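PDB 5KBP: glycosyl hydrolase, family 38 from Enterococcus faecalis, which probably hydrolyses alpha-mannosidic linkages in carbohydrates, as other alpha-mannosidases of glycoside hydrolase family 38 do. Local coordinates for residues V420-F431 with Q483-L494. Numbering follows the deposited sequence.
Sequences VTVEVEIERLPF and QPYMAKYLTVEL
Val420 and Leu494 form an antiparallel hydrogen-bonded pair, as do Val422 with Val492 and Val424 with Leu490; the bond from Leu490 N to Val424 O, 2.7 Å, is almost straight at 177°. A classic beta bulge follows: Ile426 and Glu427 both face Lys488. Ile426 N donates a hydrogen bond to Lys488 O at 3.0 Å, while Lys488 N reaches Glu427 O from above the carbonyl plane at 3.2 Å. In the shifted register Arg428 faces Ala487, and Leu429 and Met486 exchange both backbone bonds. Within the chain, strand 416-430 is an outer strand of a three-stranded antiparallel sheet whose middle strand, 483-499, is flanked on its other side by 463-475. The face bearing Val422, Val424 and Leu490 packs on strands 404-410 and 451-454. On the other face the Arg428 guanidinium lies flat on Tyr485 in a cation-pi stack, planes 9° apart, and Arg428 CD sits 3.5 Å over the ring centre. Tyr485 CG, between its backbone N and carbonyl carbon (chi1 55°), places the ring there. Glu425 OE2, in plane at the guanidinium edge, forms a salt bridge with Arg428 NH1 at 3.6 Å; Asp475 makes a second through Arg428 NH2. At the far end Pro484 CB rides over one face of Phe431, 3.8 Å from its centroid, and both side chains pack on Trp760 of the second subunit.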
loop_
_atom_site.group_PDB
_atom_site.type_symbol
_atom_site.label_atom_id
_atom_site.label_comp_id
_atom_site.label_asym_id
_atom_site.label_seq_id
_atom_site.Cartn_x
_atom_site.Cartn_y
_atom_site.Cartn_z
ATOM N N VAL A 420 23.857 2.764 -25.566
ATOM C CA VAL A 420 23.556 3.225 -24.216
ATOM C C VAL A 420 23.374 4.736 -24.213
ATOM O O VAL A 420 23.911 5.456 -25.062
ATOM C CB VAL A 420 24.669 2.794 -23.236
ATOM C CG1 VAL A 420 24.200 2.910 -21.790
ATOM C CG2 VAL A 420 25.115 1.378 -23.540
ATOM N N THR A 421 22.593 5.216 -23.247
ATOM C CA THR A 421 22.391 6.636 -22.994
ATOM C C THR A 421 22.853 6.946 -21.577
ATOM O O THR A 421 22.476 6.244 -20.632
ATOM C CB THR A 421 20.917 7.023 -23.186
ATOM O OG1 THR A 421 20.693 7.420 -24.545
ATOM C CG2 THR A 421 20.516 8.155 -22.249
ATOM N N VAL A 422 23.677 7.982 -21.433
ATOM C CA VAL A 422 24.242 8.375 -20.147
ATOM C C VAL A 422 24.018 9.867 -19.956
ATOM O O VAL A 422 24.390 10.669 -20.819
ATOM C CB VAL A 422 25.744 8.041 -20.055
ATOM C CG1 VAL A 422 26.335 8.609 -18.776
ATOM C CG2 VAL A 422 25.967 6.538 -20.136
ATOM N N GLU A 423 23.414 10.238 -18.829
ATOM C CA GLU A 423 23.204 11.640 -18.488
ATOM C C GLU A 423 24.346 12.100 -17.591
ATOM O O GLU A 423 24.599 11.496 -16.543
ATOM C CB GLU A 423 21.854 11.842 -17.801
ATOM C CG GLU A 423 21.343 13.276 -17.858
ATOM C CD GLU A 423 19.996 13.442 -17.184
ATOM O OE1 GLU A 423 19.673 12.629 -16.293
ATOM O OE2 GLU A 423 19.259 14.384 -17.548
ATOM N N VAL A 424 25.033 13.161 -18.004
ATOM C CA VAL A 424 26.216 13.660 -17.312
ATOM C C VAL A 424 25.982 15.115 -16.933
ATOM O O VAL A 424 25.612 15.932 -17.784
ATOM C CB VAL A 424 27.480 13.521 -18.180
ATOM C CG1 VAL A 424 28.705 14.006 -17.419
ATOM C CG2 VAL A 424 27.659 12.079 -18.633
ATOM N N GLU A 425 26.199 15.432 -15.659
ATOM C CA GLU A 425 26.091 16.802 -15.175
ATOM C C GLU A 425 27.339 17.581 -15.574
ATOM O O GLU A 425 28.452 17.225 -15.173
ATOM C CB GLU A 425 25.913 16.811 -13.658
ATOM C CG GLU A 425 25.807 18.193 -13.042
ATOM C CD GLU A 425 25.915 18.158 -11.529
ATOM O OE1 GLU A 425 27.049 18.219 -11.010
ATOM O OE2 GLU A 425 24.864 18.055 -10.860
ATOM N N ILE A 426 27.158 18.641 -16.362
ATOM C CA ILE A 426 28.289 19.443 -16.816
ATOM C C ILE A 426 28.461 20.732 -16.018
ATOM O O ILE A 426 29.568 21.293 -16.006
ATOM C CB ILE A 426 28.174 19.763 -18.321
ATOM C CG1 ILE A 426 26.873 20.512 -18.618
ATOM C CG2 ILE A 426 28.263 18.485 -19.145
ATOM C CD1 ILE A 426 26.732 20.931 -20.066
ATOM N N GLU A 427 27.414 21.215 -15.352
ATOM C CA GLU A 427 27.508 22.414 -14.533
ATOM C C GLU A 427 26.576 22.270 -13.340
ATOM O O GLU A 427 25.638 21.468 -13.351
ATOM C CB GLU A 427 27.174 23.676 -15.336
ATOM C CG GLU A 427 28.355 24.238 -16.108
ATOM C CD GLU A 427 27.998 24.610 -17.530
ATOM O OE1 GLU A 427 26.798 24.582 -17.871
ATOM O OE2 GLU A 427 28.921 24.925 -18.310
ATOM N N ARG A 428 26.842 23.065 -12.305
ATOM C CA ARG A 428 26.106 22.939 -11.049
ATOM C C ARG A 428 26.189 24.251 -10.289
ATOM O O ARG A 428 27.288 24.699 -9.945
ATOM C CB ARG A 428 26.670 21.789 -10.218
ATOM C CG ARG A 428 25.993 21.579 -8.877
ATOM C CD ARG A 428 25.869 20.096 -8.582
ATOM N NE ARG A 428 26.180 19.773 -7.194
ATOM C CZ ARG A 428 26.144 18.542 -6.695
ATOM N NH1 ARG A 428 25.804 17.520 -7.469
ATOM N NH2 ARG A 428 26.443 18.332 -5.421
ATOM N N LEU A 429 25.035 24.863 -10.025
ATOM C CA LEU A 429 24.960 26.105 -9.262
ATOM C C LEU A 429 24.225 25.846 -7.954
ATOM O O LEU A 429 22.988 25.744 -7.948
ATOM C CB LEU A 429 24.251 27.197 -10.067
ATOM C CG LEU A 429 24.827 27.568 -11.435
ATOM C CD1 LEU A 429 24.057 28.736 -12.036
ATOM C CD2 LEU A 429 26.312 27.888 -11.339
ATOM N N PRO A 430 24.927 25.723 -6.828
ATOM C CA PRO A 430 24.240 25.494 -5.552
ATOM C C PRO A 430 23.359 26.675 -5.174
ATOM O O PRO A 430 23.543 27.800 -5.641
ATOM C CB PRO A 430 25.390 25.312 -4.555
ATOM C CG PRO A 430 26.585 24.973 -5.393
ATOM C CD PRO A 430 26.390 25.713 -6.679
ATOM N N PHE A 431 22.381 26.400 -4.305
ATOM C CA PHE A 431 21.401 27.423 -3.954
ATOM C C PHE A 431 22.025 28.576 -3.178
ATOM O O PHE A 431 21.545 29.712 -3.276
ATOM C CB PHE A 431 20.253 26.809 -3.155
ATOM C CG PHE A 431 19.142 26.266 -4.009
ATOM C CD1 PHE A 431 19.332 26.049 -5.364
ATOM C CD2 PHE A 431 17.901 25.990 -3.458
ATOM C CE1 PHE A 431 18.308 25.553 -6.151
ATOM C CE2 PHE A 431 16.875 25.497 -4.239
ATOM C CZ PHE A 431 17.079 25.278 -5.588
ATOM N N GLN A 483 21.738 19.188 -0.016
ATOM C CA GLN A 483 22.454 20.168 -0.834
ATOM C C GLN A 483 21.657 20.452 -2.099
ATOM O O GLN A 483 21.779 19.732 -3.099
ATOM C CB GLN A 483 23.858 19.673 -1.171
ATOM C CG GLN A 483 24.730 19.395 0.042
ATOM C CD GLN A 483 26.028 18.713 -0.330
ATOM O OE1 GLN A 483 26.159 18.162 -1.421
ATOM N NE2 GLN A 483 26.998 18.750 0.576
ATOM N N PRO A 484 20.842 21.505 -2.101
ATOM C CA PRO A 484 20.056 21.833 -3.293
ATOM C C PRO A 484 20.849 22.664 -4.290
ATOM O O PRO A 484 21.737 23.441 -3.928
ATOM C CB PRO A 484 18.887 22.640 -2.719
ATOM C CG PRO A 484 19.490 23.343 -1.542
ATOM C CD PRO A 484 20.542 22.408 -0.975
ATOM N N TYR A 485 20.503 22.502 -5.567
ATOM C CA TYR A 485 21.216 23.204 -6.624
ATOM C C TYR A 485 20.390 23.204 -7.902
ATOM O O TYR A 485 19.434 22.439 -8.051
ATOM C CB TYR A 485 22.590 22.576 -6.889
ATOM C CG TYR A 485 22.553 21.095 -7.202
ATOM C CD1 TYR A 485 22.290 20.640 -8.490
ATOM C CD2 TYR A 485 22.795 20.150 -6.213
ATOM C CE1 TYR A 485 22.258 19.288 -8.778
ATOM C CE2 TYR A 485 22.767 18.797 -6.494
ATOM C CZ TYR A 485 22.498 18.371 -7.776
ATOM O OH TYR A 485 22.471 17.024 -8.054
ATOM N N MET A 486 20.776 24.090 -8.816
ATOM C CA MET A 486 20.344 24.046 -10.206
ATOM C C MET A 486 21.496 23.505 -11.042
ATOM O O MET A 486 22.639 23.946 -10.886
ATOM C CB MET A 486 19.933 25.432 -10.703
ATOM C CG MET A 486 18.673 25.982 -10.064
ATOM S SD MET A 486 17.218 24.992 -10.459
ATOM C CE MET A 486 15.915 26.105 -9.943
ATOM N N ALA A 487 21.200 22.549 -11.917
ATOM C CA ALA A 487 22.237 21.870 -12.678
ATOM C C ALA A 487 21.870 21.822 -14.153
ATOM O O ALA A 487 20.707 21.969 -14.536
ATOM C CB ALA A 487 22.477 20.448 -12.156
ATOM N N LYS A 488 22.892 21.612 -14.978
ATOM C CA LYS A 488 22.732 21.390 -16.407
ATOM C C LYS A 488 23.265 20.005 -16.739
ATOM O O LYS A 488 24.381 19.655 -16.340
ATOM C CB LYS A 488 23.463 22.459 -17.226
ATOM C CG LYS A 488 23.174 22.391 -18.716
ATOM C CD LYS A 488 23.643 23.649 -19.426
ATOM C CE LYS A 488 23.146 23.691 -20.861
ATOM N NZ LYS A 488 23.466 24.986 -21.523
ATOM N N TYR A 489 22.468 19.221 -17.457
ATOM C CA TYR A 489 22.795 17.834 -17.748
ATOM C C TYR A 489 22.918 17.629 -19.248
ATOM O O TYR A 489 22.141 18.186 -20.030
ATOM C CB TYR A 489 21.736 16.885 -17.183
ATOM C CG TYR A 489 21.613 16.943 -15.682
ATOM C CD1 TYR A 489 22.400 16.135 -14.871
ATOM C CD2 TYR A 489 20.713 17.805 -15.073
ATOM C CE1 TYR A 489 22.293 16.184 -13.495
ATOM C CE2 TYR A 489 20.598 17.862 -13.697
ATOM C CZ TYR A 489 21.391 17.050 -12.913
ATOM O OH TYR A 489 21.282 17.100 -11.543
ATOM N N LEU A 490 23.899 16.825 -19.641
ATOM C CA LEU A 490 24.101 16.447 -21.031
ATOM C C LEU A 490 23.874 14.949 -21.168
ATOM O O LEU A 490 24.376 14.163 -20.356
ATOM C CB LEU A 490 25.505 16.824 -21.506
ATOM C CG LEU A 490 25.628 17.102 -23.005
ATOM C CD1 LEU A 490 24.606 18.146 -23.428
ATOM C CD2 LEU A 490 27.035 17.554 -23.356
ATOM N N THR A 491 23.111 14.561 -22.183
ATOM C CA THR A 491 22.764 13.166 -22.435
ATOM C C THR A 491 23.592 12.675 -23.616
ATOM O O THR A 491 23.386 13.115 -24.752
ATOM C CB THR A 491 21.268 13.022 -22.705
ATOM O OG1 THR A 491 20.531 13.423 -21.542
ATOM C CG2 THR A 491 20.925 11.587 -23.045
ATOM N N VAL A 492 24.527 11.766 -23.346
ATOM C CA VAL A 492 25.474 11.275 -24.341
ATOM C C VAL A 492 25.094 9.852 -24.721
ATOM O O VAL A 492 24.696 9.052 -23.866
ATOM C CB VAL A 492 26.920 11.341 -23.811
ATOM C CG1 VAL A 492 27.906 10.926 -24.890
ATOM C CG2 VAL A 492 27.234 12.741 -23.304
ATOM N N GLU A 493 25.219 9.537 -26.009
ATOM C CA GLU A 493 24.854 8.234 -26.550
ATOM C C GLU A 493 26.124 7.480 -26.924
ATOM O O GLU A 493 26.935 7.980 -27.711
ATOM C CB GLU A 493 23.939 8.392 -27.764
ATOM C CG GLU A 493 23.190 7.134 -28.158
ATOM C CD GLU A 493 22.186 7.381 -29.267
ATOM O OE1 GLU A 493 22.473 8.207 -30.159
ATOM O OE2 GLU A 493 21.105 6.756 -29.242
ATOM N N LEU A 494 26.295 6.286 -26.363
ATOM C CA LEU A 494 27.455 5.450 -26.634
ATOM C C LEU A 494 27.021 4.139 -27.273
ATOM O O LEU A 494 25.919 3.642 -27.025
ATOM C CB LEU A 494 28.252 5.159 -25.352
ATOM C CG LEU A 494 28.928 6.339 -24.650
ATOM C CD1 LEU A 494 29.756 5.854 -23.471
ATOM C CD2 LEU A 494 29.793 7.120 -25.624
#